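Local coordinates for protein Endonuclease/exonuclease/phosphatase (Beutenbergia cavernae DSM 12333, PDB 4RUW) that is of unknown function but belongs to the endonuclease/exonuclease/phosphatase family, pairing a two-sheet, DNase I-like fold with an Ig-like domain, at residues R57-N62 and G323-L328; L236-T241 and L253-I258; L263-R268 and D292-Y297. All blocks are in the same frame, centred on the assembly; numbering follows the deposited sequence.

In the fold
The three contacts illustrate how a two-sheet fold is assembled from chemically different joints, none of them exposed. Contact 1 lies inside one six-stranded sheet and relies on regular backbone pairing, with a salt bridge at its partly exposed end. Contact 3 sits at the edge of the other sheet and depends almost wholly on side chains, an ion pair beside an indole. Contact 2 fixes the loop after strand 230-233 on helix 251-260, mainly by apolar packing and one weak hydrogen bond. Contacts 1 and 3 meet between the sheets, where Met326 packs on Thr266 and Trp267. Contacts 2 and 3 meet at Tyr297, whose hydroxyl bonds to Ile238 O.

Contact 1: R57-N62 and G323-L328; sequences RVMTWN and GVVMDL
Arg57 lays its side chain over Val325 CG1, with CD 3.6 Å from that methyl, while its guanidinium lies beside the carboxylate of Asp327. Both charged side chains point the same way, and a bend at chi3 (-84°) turns NE toward the acid. The grip is side-on: Arg57 NE donates to Asp327 OD1 at 2.8 Å and almost straight (175°), and Arg57 NH2 reaches Asp327 OD2 at 2.9 Å on its syn lone pair. The two flat groups are nearly coplanar, and the third nitrogen of the guanidinium, NH1, is held by the carbonyl of Glu87. Beneath this pair run two inner, adjacent strands of one sheet in the DNase I-like fold, antiparallel neighbours whose hydrogen-bonded pairs are Val58 with Met326 and Thr60 with Val324. Met326 N to Val58 O measures 2.8 Å, and Val324 N to Thr60 O 2.9 Å. On the face carrying Arg57, Met59 CG packs against Val325 CG2 at 4.0 Å, with helix 77-87 beyond. Farther along, Gly323 CA sits over the five-membered ring of Trp61, 3.8 Å from its centroid, in a CH-pi contact, and the indole NE1 is bonded to His321 O.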
loop_
_atom_site.group_PDB
_atom_site.type_symbol
_atom_site.label_atom_id
_atom_site.label_comp_id
_atom_site.label_asym_id
_atom_site.label_seq_id
_atom_site.Cartn_x
_atom_site.Cartn_y
_atom_site.Cartn_z
ATOM N N ARG A 57 -1.790 -14.632 -1.823
ATOM C CA ARG A 57 -2.767 -13.646 -2.251
ATOM C C ARG A 57 -3.146 -12.781 -1.055
ATOM O O ARG A 57 -3.619 -13.284 -0.028
ATOM C CB ARG A 57 -3.999 -14.307 -2.871
ATOM C CG ARG A 57 -5.082 -13.306 -3.253
ATOM C CD ARG A 57 -6.212 -13.942 -4.051
ATOM N NE ARG A 57 -5.858 -13.995 -5.465
ATOM C CZ ARG A 57 -6.729 -14.098 -6.466
ATOM N NH1 ARG A 57 -8.032 -14.188 -6.224
ATOM N NH2 ARG A 57 -6.291 -14.115 -7.716
ATOM N N VAL A 58 -2.914 -11.484 -1.195
ATOM C CA VAL A 58 -3.158 -10.514 -0.139
ATOM C C VAL A 58 -4.194 -9.529 -0.630
ATOM O O VAL A 58 -4.050 -8.954 -1.716
ATOM C CB VAL A 58 -1.870 -9.735 0.208
ATOM C CG1 VAL A 58 -2.155 -8.649 1.251
ATOM C CG2 VAL A 58 -0.804 -10.689 0.691
HETATM N N MSE A 59 -5.227 -9.333 0.175
HETATM C CA MSE A 59 -6.281 -8.398 -0.157
HETATM C C MSE A 59 -6.348 -7.301 0.889
HETATM O O MSE A 59 -6.118 -7.552 2.073
HETATM C CB MSE A 59 -7.601 -9.157 -0.209
HETATM C CG MSE A 59 -8.838 -8.300 -0.490
HETATM SE SE MSE A 59 -10.460 -9.338 -0.684
HETATM C CE MSE A 59 -11.608 -7.905 -1.347
ATOM N N THR A 60 -6.645 -6.081 0.452
ATOM C CA THR A 60 -6.972 -5.011 1.386
ATOM C C THR A 60 -8.280 -4.348 0.973
ATOM O O THR A 60 -8.551 -4.193 -0.222
ATOM C CB THR A 60 -5.828 -3.959 1.521
ATOM O OG1 THR A 60 -6.114 -3.067 2.607
ATOM C CG2 THR A 60 -5.646 -3.154 0.250
ATOM N N TRP A 61 -9.086 -3.952 1.952
ATOM C CA TRP A 61 -10.378 -3.368 1.643
ATOM C C TRP A 61 -10.879 -2.484 2.765
ATOM O O TRP A 61 -11.012 -2.928 3.905
ATOM C CB TRP A 61 -11.404 -4.480 1.410
ATOM C CG TRP A 61 -12.644 -4.091 0.663
ATOM C CD1 TRP A 61 -12.909 -2.900 0.031
ATOM C CD2 TRP A 61 -13.801 -4.915 0.457
ATOM N NE1 TRP A 61 -14.161 -2.944 -0.550
ATOM C CE2 TRP A 61 -14.723 -4.173 -0.304
ATOM C CE3 TRP A 61 -14.145 -6.217 0.844
ATOM C CZ2 TRP A 61 -15.960 -4.688 -0.691
ATOM C CZ3 TRP A 61 -15.366 -6.723 0.465
ATOM C CH2 TRP A 61 -16.262 -5.959 -0.293
ATOM N N ASN A 62 -11.202 -1.240 2.430
ATOM C CA ASN A 62 -11.932 -0.369 3.333
ATOM C C ASN A 62 -13.407 -0.682 3.114
ATOM O O ASN A 62 -13.948 -0.404 2.042
ATOM C CB ASN A 62 -11.613 1.088 3.011
ATOM C CG ASN A 62 -12.363 2.068 3.895
ATOM O OD1 ASN A 62 -13.481 1.804 4.336
ATOM N ND2 ASN A 62 -11.747 3.221 4.152
ATOM N N GLY A 323 -11.982 -3.293 -3.153
ATOM C CA GLY A 323 -10.936 -4.157 -2.639
ATOM C C GLY A 323 -9.790 -4.267 -3.633
ATOM O O GLY A 323 -10.001 -4.240 -4.847
ATOM N N VAL A 324 -8.570 -4.374 -3.120
ATOM C CA VAL A 324 -7.381 -4.565 -3.948
ATOM C C VAL A 324 -6.858 -5.964 -3.649
ATOM O O VAL A 324 -6.621 -6.307 -2.483
ATOM C CB VAL A 324 -6.290 -3.511 -3.628
ATOM C CG1 VAL A 324 -5.032 -3.777 -4.442
ATOM C CG2 VAL A 324 -6.814 -2.101 -3.868
ATOM N N VAL A 325 -6.705 -6.775 -4.690
ATOM C CA VAL A 325 -6.358 -8.182 -4.542
ATOM C C VAL A 325 -5.072 -8.475 -5.288
ATOM O O VAL A 325 -5.040 -8.412 -6.515
ATOM C CB VAL A 325 -7.489 -9.090 -5.082
ATOM C CG1 VAL A 325 -7.173 -10.558 -4.808
ATOM C CG2 VAL A 325 -8.839 -8.688 -4.483
HETATM N N MSE A 326 -4.007 -8.762 -4.549
HETATM C CA MSE A 326 -2.683 -8.926 -5.146
HETATM C C MSE A 326 -2.187 -10.348 -5.021
HETATM O O MSE A 326 -2.313 -10.971 -3.961
HETATM C CB MSE A 326 -1.672 -8.028 -4.437
HETATM C CG MSE A 326 -2.024 -6.538 -4.445
HETATM SE SE MSE A 326 -2.271 -5.785 -6.220
HETATM C CE MSE A 326 -0.621 -6.402 -7.046
ATOM N N ASP A 327 -1.589 -10.844 -6.099
ATOM C CA ASP A 327 -0.948 -12.155 -6.103
ATOM C C ASP A 327 0.558 -11.933 -6.072
ATOM O O ASP A 327 1.133 -11.353 -7.004
ATOM C CB ASP A 327 -1.360 -12.948 -7.342
ATOM C CG ASP A 327 -2.801 -13.429 -7.267
ATOM O OD1 ASP A 327 -3.202 -13.966 -6.218
ATOM O OD2 ASP A 327 -3.546 -13.262 -8.253
ATOM N N LEU A 328 1.183 -12.379 -4.982
ATOM C CA LEU A 328 2.614 -12.223 -4.757
ATOM C C LEU A 328 3.268 -13.596 -4.762
ATOM O O LEU A 328 2.590 -14.616 -4.649
ATOM C CB LEU A 328 2.861 -11.547 -3.404
ATOM C CG LEU A 328 2.070 -10.260 -3.139
ATOM C CD1 LEU A 328 2.396 -9.716 -1.751
ATOM C CD2 LEU A 328 2.349 -9.215 -4.219
#

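Contact 2: L236-T241 and L253-I258; sequences LNIWTT and LMQSWI
Segment 236-241 runs as an irregular loop past one side of helix 251-260, coming nearest at Thr240 and Gln255, whose CA atoms are 6.2 Å apart. The loop follows strand 230-233 of the DNase I-like fold, and its first residues, with Gly234 and Asp235 before them, spell the Gly-Asp-X-Asn signature found in this family. Helix 251-260 is the next regular element of the chain, and the contact therefore seats the loop on the helix it leads into. Gln255 does most of the reaching. Its chain turns at chi2 (-79°), which places CD near Thr240, while CG lies 3.3 Å from Thr240 O. That oxygen has a polar partner in Asn368 ND2. The amide NE2 gives a hydrogen bond to Trp239 O, but a weak one, 3.4 Å long with an angle of 147°. The same nitrogen is flanked by two methyls, Ile238 CD1 at 3.6 Å and Thr240 CG2 at 3.8 Å, as the Ile238 and Gln255 side chains run alongside one another, pointing opposite ways. Ile238 also meets Met254, the residue before Gln255, with its other methyl. It touches Gln213 of helix 207-222 as well, and so packs against two helices; Met254, present as selenomethionine, rests on Gln213 and Leu217 of the same helix. A bend at chi3 (-90°) swings the Met254 methyl toward the loop, bringing CE to 3.7 Å from Ile238 CG2.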
loop_
_atom_site.group_PDB
_atom_site.type_symbol
_atom_site.label_atom_id
_atom_site.label_comp_id
_atom_site.label_asym_id
_atom_site.label_seq_id
_atom_site.Cartn_x
_atom_site.Cartn_y
_atom_site.Cartn_z
ATOM N N LEU A 236 -4.175 4.300 2.792
ATOM C CA LEU A 236 -3.201 5.298 3.201
ATOM C C LEU A 236 -3.694 6.717 2.953
ATOM O O LEU A 236 -3.088 7.675 3.431
ATOM C CB LEU A 236 -1.854 5.068 2.520
ATOM C CG LEU A 236 -1.232 3.691 2.766
ATOM C CD1 LEU A 236 0.141 3.615 2.132
ATOM C CD2 LEU A 236 -1.175 3.349 4.259
ATOM N N ASN A 237 -4.789 6.849 2.199
ATOM C CA ASN A 237 -5.414 8.156 1.994
ATOM C C ASN A 237 -4.513 9.169 1.293
ATOM O O ASN A 237 -4.702 10.381 1.429
ATOM C CB ASN A 237 -5.937 8.732 3.319
ATOM C CG ASN A 237 -7.418 8.507 3.509
ATOM O OD1 ASN A 237 -8.202 8.646 2.568
ATOM N ND2 ASN A 237 -7.817 8.171 4.732
ATOM N N ILE A 238 -3.530 8.666 0.550
ATOM C CA ILE A 238 -2.654 9.514 -0.243
ATOM C C ILE A 238 -2.603 8.987 -1.663
ATOM O O ILE A 238 -2.613 7.773 -1.874
ATOM C CB ILE A 238 -1.212 9.589 0.353
ATOM C CG1 ILE A 238 -0.544 8.206 0.399
ATOM C CG2 ILE A 238 -1.246 10.242 1.721
ATOM C CD1 ILE A 238 0.919 8.255 0.841
ATOM N N TRP A 239 -2.567 9.894 -2.633
ATOM C CA TRP A 239 -2.188 9.522 -3.986
ATOM C C TRP A 239 -0.683 9.263 -4.012
ATOM O O TRP A 239 0.024 9.532 -3.038
ATOM C CB TRP A 239 -2.443 10.655 -4.959
ATOM C CG TRP A 239 -3.845 11.137 -5.132
ATOM C CD1 TRP A 239 -4.972 10.760 -4.450
ATOM C CD2 TRP A 239 -4.256 12.103 -6.098
ATOM N NE1 TRP A 239 -6.067 11.454 -4.943
ATOM C CE2 TRP A 239 -5.644 12.282 -5.954
ATOM C CE3 TRP A 239 -3.572 12.844 -7.069
ATOM C CZ2 TRP A 239 -6.365 13.173 -6.746
ATOM C CZ3 TRP A 239 -4.278 13.722 -7.852
ATOM C CH2 TRP A 239 -5.663 13.886 -7.686
ATOM N N THR A 240 -0.173 8.786 -5.141
ATOM C CA THR A 240 1.269 8.653 -5.285
ATOM C C THR A 240 1.954 9.978 -5.619
ATOM O O THR A 240 3.163 10.110 -5.405
ATOM C CB THR A 240 1.662 7.613 -6.342
ATOM O OG1 THR A 240 1.076 7.981 -7.592
ATOM C CG2 THR A 240 1.189 6.226 -5.940
ATOM N N THR A 241 1.196 10.951 -6.126
ATOM C CA THR A 241 1.764 12.241 -6.504
ATOM C C THR A 241 0.945 13.376 -5.894
ATOM O O THR A 241 -0.230 13.199 -5.551
ATOM C CB THR A 241 1.814 12.438 -8.033
ATOM O OG1 THR A 241 0.500 12.279 -8.587
ATOM C CG2 THR A 241 2.785 11.466 -8.680
ATOM N N LEU A 253 6.696 13.373 -1.550
ATOM C CA LEU A 253 7.594 13.216 -0.423
ATOM C C LEU A 253 7.316 11.900 0.322
ATOM O O LEU A 253 8.219 11.097 0.553
ATOM C CB LEU A 253 7.455 14.414 0.515
ATOM C CG LEU A 253 8.333 14.402 1.763
ATOM C CD1 LEU A 253 9.813 14.429 1.400
ATOM C CD2 LEU A 253 7.966 15.573 2.664
HETATM N N MSE A 254 6.059 11.657 0.672
HETATM C CA MSE A 254 5.724 10.446 1.402
HETATM C C MSE A 254 6.057 9.187 0.606
HETATM O O MSE A 254 6.561 8.208 1.163
HETATM C CB MSE A 254 4.253 10.474 1.828
HETATM C CG MSE A 254 4.008 11.380 3.039
HETATM SE SE MSE A 254 2.212 11.297 3.787
HETATM C CE MSE A 254 1.385 12.716 2.725
ATOM N N GLN A 255 5.777 9.200 -0.694
ATOM C CA GLN A 255 6.103 8.034 -1.508
ATOM C C GLN A 255 7.613 7.793 -1.580
ATOM O O GLN A 255 8.055 6.644 -1.622
ATOM C CB GLN A 255 5.479 8.142 -2.902
ATOM C CG GLN A 255 3.955 8.188 -2.875
ATOM C CD GLN A 255 3.304 6.823 -2.698
ATOM O OE1 GLN A 255 3.924 5.783 -2.935
ATOM N NE2 GLN A 255 2.027 6.826 -2.311
ATOM N N SER A 256 8.410 8.859 -1.574
ATOM C CA SER A 256 9.857 8.691 -1.570
ATOM C C SER A 256 10.308 7.989 -0.288
ATOM O O SER A 256 11.202 7.156 -0.329
ATOM C CB SER A 256 10.590 10.025 -1.768
ATOM O OG SER A 256 10.617 10.831 -0.597
ATOM N N TRP A 257 9.675 8.300 0.839
ATOM C CA TRP A 257 10.021 7.643 2.101
ATOM C C TRP A 257 9.716 6.154 2.045
ATOM O O TRP A 257 10.480 5.325 2.534
ATOM C CB TRP A 257 9.232 8.232 3.262
ATOM C CG TRP A 257 9.492 9.659 3.581
ATOM C CD1 TRP A 257 10.508 10.444 3.126
ATOM C CD2 TRP A 257 8.695 10.482 4.434
ATOM N NE1 TRP A 257 10.395 11.713 3.658
ATOM C CE2 TRP A 257 9.290 11.757 4.465
ATOM C CE3 TRP A 257 7.543 10.257 5.194
ATOM C CZ2 TRP A 257 8.765 12.805 5.218
ATOM C CZ3 TRP A 257 7.026 11.299 5.944
ATOM C CH2 TRP A 257 7.631 12.557 5.945
ATOM N N ILE A 258 8.575 5.807 1.468
ATOM C CA ILE A 258 8.183 4.405 1.381
ATOM C C ILE A 258 9.180 3.639 0.503
ATOM O O ILE A 258 9.642 2.548 0.859
ATOM C CB ILE A 258 6.744 4.250 0.833
ATOM C CG1 ILE A 258 5.736 4.956 1.749
ATOM C CG2 ILE A 258 6.391 2.792 0.692
ATOM C CD1 ILE A 258 4.336 5.088 1.147
#

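Contact 3: L263-R268 and D292-Y297; sequences LADTWR and DRRIDY
Arg294 is the residue of 292-297 that reaches Asp265, and it does so as the chain leaves an inverse gamma turn centred on Arg293, in which Arg294 N bonds to Asp292 O. From there the Arg294 side chain runs out, with a bend at chi3 (70°) that sets NE, to meet Asp265 tip to tip. Both terminal nitrogens take part: Arg294 NH1 donates to Asp265 OD1 at 3.0 Å (165°) and Arg294 NH2 to Asp265 OD2 at 2.8 Å (159°), each partner lying close to the guanidinium plane. Trp267 flanks the arginine, with Arg294 CD over the indole face, 4.2 Å from the centroid of the five-membered ring, and Trp267 CD1 over a face of the guanidinium. Arg268 crosses Arg294 at about a right angle, its NH1 4.7 Å from Arg294 NH2 and its NH2 hydrogen-bonded to Asn368 OD1; the acid between the segments probably tempers the repulsion. Asp296 then turns to other partners, Thr278 and His321. Tyr297 returns to the contact, presenting a ring edge to the acid with CE1 3.6 Å from Asp265 OD2, while its hydroxyl bonds to Ile238 O. The ion pair thus ties the loop leading into strand 296-300 to the edge strand 264-265, in the second sheet of a DNase I-like sandwich, next to an Asp296-His321 pair that resembles the Asp-His pair of family relatives.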
loop_
_atom_site.group_PDB
_atom_site.type_symbol
_atom_site.label_atom_id
_atom_site.label_comp_id
_atom_site.label_asym_id
_atom_site.label_seq_id
_atom_site.Cartn_x
_atom_site.Cartn_y
_atom_site.Cartn_z
ATOM N N LEU A 263 10.199 -0.711 0.216
ATOM C CA LEU A 263 8.863 -1.231 -0.032
ATOM C C LEU A 263 8.453 -0.939 -1.464
ATOM O O LEU A 263 8.665 0.166 -1.949
ATOM C CB LEU A 263 7.860 -0.612 0.946
ATOM C CG LEU A 263 7.994 -1.098 2.388
ATOM C CD1 LEU A 263 7.194 -0.248 3.342
ATOM C CD2 LEU A 263 7.510 -2.543 2.472
ATOM N N ALA A 264 7.855 -1.927 -2.125
ATOM C CA ALA A 264 7.389 -1.788 -3.502
ATOM C C ALA A 264 5.871 -1.702 -3.511
ATOM O O ALA A 264 5.196 -2.485 -2.836
ATOM C CB ALA A 264 7.851 -2.972 -4.334
ATOM N N ASP A 265 5.344 -0.746 -4.274
ATOM C CA ASP A 265 3.918 -0.579 -4.484
ATOM C C ASP A 265 3.508 -1.687 -5.446
ATOM O O ASP A 265 3.795 -1.616 -6.643
ATOM C CB ASP A 265 3.707 0.811 -5.090
ATOM C CG ASP A 265 2.252 1.139 -5.399
ATOM O OD1 ASP A 265 1.381 0.237 -5.456
ATOM O OD2 ASP A 265 1.997 2.342 -5.624
ATOM N N THR A 266 2.873 -2.731 -4.921
ATOM C CA THR A 266 2.722 -3.942 -5.714
ATOM C C THR A 266 1.840 -3.736 -6.947
ATOM O O THR A 266 2.174 -4.220 -8.022
ATOM C CB THR A 266 2.250 -5.152 -4.881
ATOM O OG1 THR A 266 0.952 -4.903 -4.333
ATOM C CG2 THR A 266 3.258 -5.457 -3.755
ATOM N N TRP A 267 0.748 -2.985 -6.797
ATOM C CA TRP A 267 -0.118 -2.712 -7.935
ATOM C C TRP A 267 0.674 -2.136 -9.102
ATOM O O TRP A 267 0.540 -2.567 -10.249
ATOM C CB TRP A 267 -1.218 -1.724 -7.542
ATOM C CG TRP A 267 -2.142 -1.435 -8.698
ATOM C CD1 TRP A 267 -1.990 -0.466 -9.662
ATOM C CD2 TRP A 267 -3.342 -2.149 -9.029
ATOM N NE1 TRP A 267 -3.034 -0.535 -10.561
ATOM C CE2 TRP A 267 -3.870 -1.556 -10.197
ATOM C CE3 TRP A 267 -4.022 -3.220 -8.441
ATOM C CZ2 TRP A 267 -5.042 -2.017 -10.794
ATOM C CZ3 TRP A 267 -5.192 -3.660 -9.029
ATOM C CH2 TRP A 267 -5.692 -3.062 -10.188
ATOM N N ARG A 268 1.511 -1.151 -8.796
ATOM C CA ARG A 268 2.229 -0.401 -9.804
ATOM C C ARG A 268 3.319 -1.224 -10.498
ATOM O O ARG A 268 3.788 -0.847 -11.567
ATOM C CB ARG A 268 2.810 0.821 -9.105
ATOM C CG ARG A 268 3.394 1.881 -9.962
ATOM C CD ARG A 268 3.827 3.024 -9.058
ATOM N NE ARG A 268 4.156 4.184 -9.853
ATOM C CZ ARG A 268 4.251 5.413 -9.369
ATOM N NH1 ARG A 268 4.068 5.646 -8.067
ATOM N NH2 ARG A 268 4.557 6.400 -10.195
ATOM N N ASP A 292 -6.468 9.021 -10.726
ATOM C CA ASP A 292 -5.452 9.274 -9.711
ATOM C C ASP A 292 -5.883 8.822 -8.316
ATOM O O ASP A 292 -5.049 8.736 -7.410
ATOM C CB ASP A 292 -5.102 10.762 -9.669
ATOM C CG ASP A 292 -4.691 11.291 -11.018
ATOM O OD1 ASP A 292 -3.790 10.686 -11.641
ATOM O OD2 ASP A 292 -5.288 12.290 -11.475
ATOM N N ARG A 293 -7.174 8.538 -8.141
ATOM C CA ARG A 293 -7.739 8.244 -6.822
ATOM C C ARG A 293 -7.544 6.794 -6.391
ATOM O O ARG A 293 -8.492 6.081 -6.040
ATOM C CB ARG A 293 -9.199 8.694 -6.746
ATOM C CG ARG A 293 -9.321 10.209 -6.721
ATOM C CD ARG A 293 -10.745 10.669 -6.540
ATOM N NE ARG A 293 -10.775 12.097 -6.255
ATOM C CZ ARG A 293 -11.878 12.829 -6.211
ATOM N NH1 ARG A 293 -13.056 12.263 -6.448
ATOM N NH2 ARG A 293 -11.797 14.126 -5.939
ATOM N N ARG A 294 -6.284 6.372 -6.435
ATOM C CA ARG A 294 -5.843 5.082 -5.929
ATOM C C ARG A 294 -5.180 5.375 -4.593
ATOM O O ARG A 294 -4.089 5.957 -4.553
ATOM C CB ARG A 294 -4.854 4.443 -6.905
ATOM C CG ARG A 294 -4.380 3.056 -6.492
ATOM C CD ARG A 294 -3.537 2.410 -7.571
ATOM N NE ARG A 294 -2.233 3.056 -7.723
ATOM C CZ ARG A 294 -1.112 2.621 -7.147
ATOM N NH1 ARG A 294 -1.126 1.544 -6.366
ATOM N NH2 ARG A 294 0.034 3.263 -7.356
ATOM N N ILE A 295 -5.855 5.007 -3.505
ATOM C CA ILE A 295 -5.413 5.396 -2.166
ATOM C C ILE A 295 -5.352 4.211 -1.208
ATOM O O ILE A 295 -4.990 4.384 -0.035
ATOM C CB ILE A 295 -6.294 6.535 -1.574
ATOM C CG1 ILE A 295 -7.756 6.095 -1.454
ATOM C CG2 ILE A 295 -6.165 7.822 -2.398
ATOM C CD1 ILE A 295 -8.624 7.093 -0.708
ATOM N N ASP A 296 -5.709 3.026 -1.697
ATOM C CA ASP A 296 -5.597 1.777 -0.950
ATOM C C ASP A 296 -4.463 0.999 -1.602
ATOM O O ASP A 296 -4.446 0.858 -2.820
ATOM C CB ASP A 296 -6.885 0.975 -1.067
ATOM C CG ASP A 296 -8.082 1.665 -0.420
ATOM O OD1 ASP A 296 -8.743 2.506 -1.074
ATOM O OD2 ASP A 296 -8.397 1.335 0.744
ATOM N N TYR A 297 -3.514 0.525 -0.794
ATOM C CA TYR A 297 -2.277 -0.030 -1.314
ATOM C C TYR A 297 -1.925 -1.361 -0.665
ATOM O O TYR A 297 -2.290 -1.629 0.487
ATOM C CB TYR A 297 -1.111 0.913 -1.004
ATOM C CG TYR A 297 -1.148 2.275 -1.649
ATOM C CD1 TYR A 297 -0.463 2.523 -2.830
ATOM C CD2 TYR A 297 -1.824 3.327 -1.053
ATOM C CE1 TYR A 297 -0.462 3.772 -3.409
ATOM C CE2 TYR A 297 -1.827 4.584 -1.622
ATOM C CZ TYR A 297 -1.147 4.800 -2.805
ATOM O OH TYR A 297 -1.118 6.045 -3.384
#